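Local coordinates for protein 2-C-methyl-D-erythritol 2,4-cyclodiphosphate synthase (Francisella tularensis subsp. tularensis, PDB 3RE3) that probably catalyses formation of 2-C-methyl-D-erythritol 2,4-cyclodiphosphate with release of CMP, a step of the non-mevalonate route to isoprenoids, at residues I47-L58 with S79-L90. Numbering follows the deposited sequence. Where two conformers were deposited one is given.
Sequences IHALCDAILGAL and SKFFLAEIKKML. With NA (sodium ion), chain F; POP (pyrophosphate 2-), chain E.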
# COMPACT_ATOMS: atom_id res chain seq x y z
N ILE A 47 15.18 3.06 0.94
CA ILE A 47 15.90 1.96 1.56
C ILE A 47 15.23 1.62 2.89
O ILE A 47 15.23 0.48 3.34
CB ILE A 47 17.39 2.29 1.74
CG1 ILE A 47 18.06 2.32 0.37
CG2 ILE A 47 18.06 1.27 2.66
CD1 ILE A 47 19.57 2.30 0.43
N HIS A 48 14.64 2.63 3.52
CA HIS A 48 13.94 2.41 4.76
C HIS A 48 12.70 1.53 4.56
O HIS A 48 12.56 0.49 5.20
CB HIS A 48 13.55 3.75 5.40
CG HIS A 48 13.05 3.64 6.80
ND1 HIS A 48 13.56 4.39 7.83
CD2 HIS A 48 12.08 2.86 7.34
CE1 HIS A 48 12.93 4.09 8.96
NE2 HIS A 48 12.03 3.16 8.68
N ALA A 49 11.81 1.92 3.66
CA ALA A 49 10.62 1.12 3.40
C ALA A 49 11.04 -0.29 2.93
O ALA A 49 10.41 -1.29 3.25
CB ALA A 49 9.75 1.80 2.37
N LEU A 50 12.14 -0.35 2.18
CA LEU A 50 12.65 -1.60 1.64
C LEU A 50 13.10 -2.56 2.74
O LEU A 50 12.73 -3.71 2.74
CB LEU A 50 13.79 -1.34 0.67
CG LEU A 50 14.50 -2.56 0.11
CD1 LEU A 50 13.51 -3.42 -0.63
CD2 LEU A 50 15.61 -2.13 -0.82
N CYS A 51 13.90 -2.06 3.68
CA CYS A 51 14.30 -2.84 4.84
C CYS A 51 13.09 -3.32 5.63
O CYS A 51 13.01 -4.48 6.02
CB CYS A 51 15.20 -2.02 5.76
SG CYS A 51 16.81 -1.65 5.06
N ASP A 52 12.15 -2.41 5.86
CA ASP A 52 10.90 -2.75 6.51
C ASP A 52 10.16 -3.89 5.81
O ASP A 52 9.62 -4.77 6.46
CB ASP A 52 9.99 -1.52 6.60
CG ASP A 52 10.34 -0.61 7.77
OD1 ASP A 52 11.09 -1.05 8.67
OD2 ASP A 52 9.85 0.55 7.79
N ALA A 53 10.14 -3.88 4.47
CA ALA A 53 9.41 -4.89 3.72
C ALA A 53 10.05 -6.26 3.92
O ALA A 53 9.38 -7.28 4.11
CB ALA A 53 9.36 -4.54 2.24
N ILE A 54 11.38 -6.27 3.89
CA ILE A 54 12.14 -7.50 4.01
C ILE A 54 12.02 -8.10 5.41
O ILE A 54 11.69 -9.27 5.56
CB ILE A 54 13.60 -7.28 3.60
CG1 ILE A 54 13.69 -7.21 2.07
CG2 ILE A 54 14.49 -8.39 4.13
CD1 ILE A 54 15.00 -6.70 1.54
N LEU A 55 12.24 -7.30 6.45
CA LEU A 55 12.06 -7.77 7.81
C LEU A 55 10.60 -8.11 8.00
O LEU A 55 10.26 -9.02 8.75
CB LEU A 55 12.49 -6.72 8.81
CG LEU A 55 13.95 -6.32 8.63
CD1 LEU A 55 14.32 -5.08 9.41
CD2 LEU A 55 14.85 -7.46 9.02
N GLY A 56 9.73 -7.37 7.32
CA GLY A 56 8.32 -7.68 7.39
C GLY A 56 8.04 -9.09 6.89
O GLY A 56 7.43 -9.89 7.58
N ALA A 57 8.48 -9.38 5.68
CA ALA A 57 8.30 -10.70 5.10
C ALA A 57 8.80 -11.83 6.02
O ALA A 57 8.18 -12.88 6.09
CB ALA A 57 8.99 -10.78 3.74
N LEU A 58 9.89 -11.58 6.75
CA LEU A 58 10.49 -12.56 7.65
C LEU A 58 9.89 -12.64 9.07
O LEU A 58 10.40 -13.40 9.88
CB LEU A 58 11.99 -12.27 7.80
CG LEU A 58 12.90 -12.13 6.57
CD1 LEU A 58 14.33 -11.84 6.99
CD2 LEU A 58 12.86 -13.37 5.70
N SER A 79 22.72 4.78 4.38
CA SER A 79 21.63 3.82 4.52
C SER A 79 21.96 2.50 3.82
O SER A 79 21.43 1.44 4.18
CB SER A 79 20.32 4.42 4.00
OG SER A 79 19.31 4.37 5.00
N LYS A 80 22.83 2.57 2.82
CA LYS A 80 23.29 1.38 2.13
C LYS A 80 23.82 0.32 3.10
O LYS A 80 23.70 -0.87 2.84
CB LYS A 80 24.38 1.74 1.13
CG LYS A 80 23.92 2.57 -0.05
CD LYS A 80 25.06 2.74 -1.04
CE LYS A 80 24.86 3.94 -1.95
NZ LYS A 80 26.03 4.20 -2.83
N PHE A 81 24.43 0.78 4.19
CA PHE A 81 24.95 -0.10 5.22
C PHE A 81 23.84 -0.98 5.78
O PHE A 81 23.97 -2.21 5.81
CB PHE A 81 25.57 0.72 6.35
CG PHE A 81 25.77 -0.05 7.63
CD1 PHE A 81 26.97 -0.69 7.88
CD2 PHE A 81 24.76 -0.13 8.58
CE1 PHE A 81 27.16 -1.41 9.04
CE2 PHE A 81 24.95 -0.84 9.75
CZ PHE A 81 26.15 -1.48 9.98
N PHE A 82 22.77 -0.34 6.21
CA PHE A 82 21.64 -1.05 6.80
C PHE A 82 21.10 -2.09 5.84
O PHE A 82 20.84 -3.23 6.21
CB PHE A 82 20.53 -0.07 7.17
CG PHE A 82 20.95 0.92 8.20
CD1 PHE A 82 20.80 0.64 9.54
CD2 PHE A 82 21.54 2.12 7.82
CE1 PHE A 82 21.21 1.56 10.50
CE2 PHE A 82 21.94 3.04 8.78
CZ PHE A 82 21.78 2.76 10.12
N LEU A 83 20.97 -1.69 4.59
CA LEU A 83 20.53 -2.59 3.54
C LEU A 83 21.46 -3.80 3.47
O LEU A 83 21.02 -4.93 3.22
CB LEU A 83 20.50 -1.85 2.21
CG LEU A 83 19.74 -2.63 1.17
CD1 LEU A 83 18.39 -3.02 1.73
CD2 LEU A 83 19.60 -1.80 -0.08
N ALA A 84 22.75 -3.58 3.70
CA ALA A 84 23.70 -4.67 3.67
C ALA A 84 23.54 -5.57 4.89
O ALA A 84 23.75 -6.78 4.82
CB ALA A 84 25.12 -4.15 3.54
N GLU A 85 23.17 -5.00 6.03
CA GLU A 85 22.91 -5.84 7.18
C GLU A 85 21.64 -6.65 6.98
O GLU A 85 21.59 -7.82 7.34
CB GLU A 85 22.85 -5.03 8.47
CG GLU A 85 24.13 -5.12 9.30
CD GLU A 85 25.39 -4.90 8.47
OE1 GLU A 85 26.37 -5.63 8.69
OE2 GLU A 85 25.40 -3.99 7.61
N ILE A 86 20.63 -6.04 6.39
CA ILE A 86 19.40 -6.75 6.07
C ILE A 86 19.67 -7.89 5.08
O ILE A 86 19.03 -8.95 5.14
CB ILE A 86 18.29 -5.78 5.57
CG1 ILE A 86 17.52 -5.23 6.77
CG2 ILE A 86 17.31 -6.48 4.65
CD1 ILE A 86 18.36 -4.36 7.68
N LYS A 87 20.62 -7.69 4.17
CA LYS A 87 21.02 -8.76 3.25
C LYS A 87 21.58 -9.97 4.01
O LYS A 87 21.27 -11.11 3.69
CB LYS A 87 22.03 -8.22 2.23
CG LYS A 87 22.87 -9.27 1.52
CD LYS A 87 22.02 -10.19 0.68
CE LYS A 87 22.88 -11.14 -0.12
NZ LYS A 87 22.04 -12.14 -0.83
N LYS A 88 22.39 -9.71 5.04
CA LYS A 88 22.93 -10.77 5.87
C LYS A 88 21.84 -11.46 6.68
O LYS A 88 21.77 -12.69 6.73
CB LYS A 88 23.99 -10.23 6.83
CG LYS A 88 25.32 -9.82 6.21
CD LYS A 88 26.26 -9.36 7.33
CE LYS A 88 27.32 -8.36 6.86
NZ LYS A 88 28.19 -7.91 7.99
N MSE A 89 20.99 -10.68 7.35
CA MSE A 89 19.89 -11.27 8.11
C MSE A 89 19.07 -12.16 7.21
O MSE A 89 18.69 -13.27 7.58
CB MSE A 89 19.01 -10.18 8.73
CG MSE A 89 19.78 -9.25 9.66
SE MSE A 89 18.68 -7.96 10.65
CE MSE A 89 19.95 -7.57 12.09
N LEU A 90 18.81 -11.68 6.00
CA LEU A 90 18.11 -12.47 5.00
C LEU A 90 18.78 -13.84 4.77
O LEU A 90 18.11 -14.87 4.69
CB LEU A 90 17.97 -11.68 3.71
CG LEU A 90 17.18 -12.27 2.55
CD1 LEU A 90 15.73 -12.52 2.93
CD2 LEU A 90 17.25 -11.32 1.37
NA NA F . 5.35 -11.90 7.99
P1 POP E . 10.69 7.84 8.83
O1 POP E . 10.74 6.38 9.21
O2 POP E . 9.25 8.29 8.74
O3 POP E . 11.40 8.65 9.90
O POP E . 11.44 8.06 7.41
P2 POP E . 12.96 8.57 7.25
O4 POP E . 13.42 8.23 5.85
O5 POP E . 13.06 10.06 7.46
O6 POP E . 13.87 7.86 8.23
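I86 projects from helix 79-92 onto C51, I54 and L55 of helix 45-57, joining two helices that lie beside the mixed sheet of this alpha-beta half sandwich. Segments 47-57 and 79-90 run nearly parallel, at 13°, their axes approaching to 9.9 Å, and no hydrogen bond links them, so the join is made mainly by apolar side chains. The bond from the backbone to CB of I86 is directed toward helix 45-57, and beyond CB the side chain splits into two branches. I86 CG2, anti to the backbone N, reaches I54 CG2 and, at 3.9 Å, I54 CD1. I86 CG1 takes the other direction, lying 4.0 Å from C51 SG and 4.1 Å from L55 CD2, and its CD1 continues to the same sulfur. A beta-branched residue suits this place because it fills both directions at once, while the small C51 fits where the backbones draw closest, its CA 6.4 Å from that of L83. One turn earlier, L83 forks: CD1 meets L50 and C51, and CD2 meets L50 and I47. Strand 151-161 packs against A49, A57 and L58, and L122 of helix 115-126 covers I47 and L83. Where segment 47-58 leaves its helix, the side chains of L58 and L90 cross at about a right angle, L58 CD2 4.1 Å from L90 CD1.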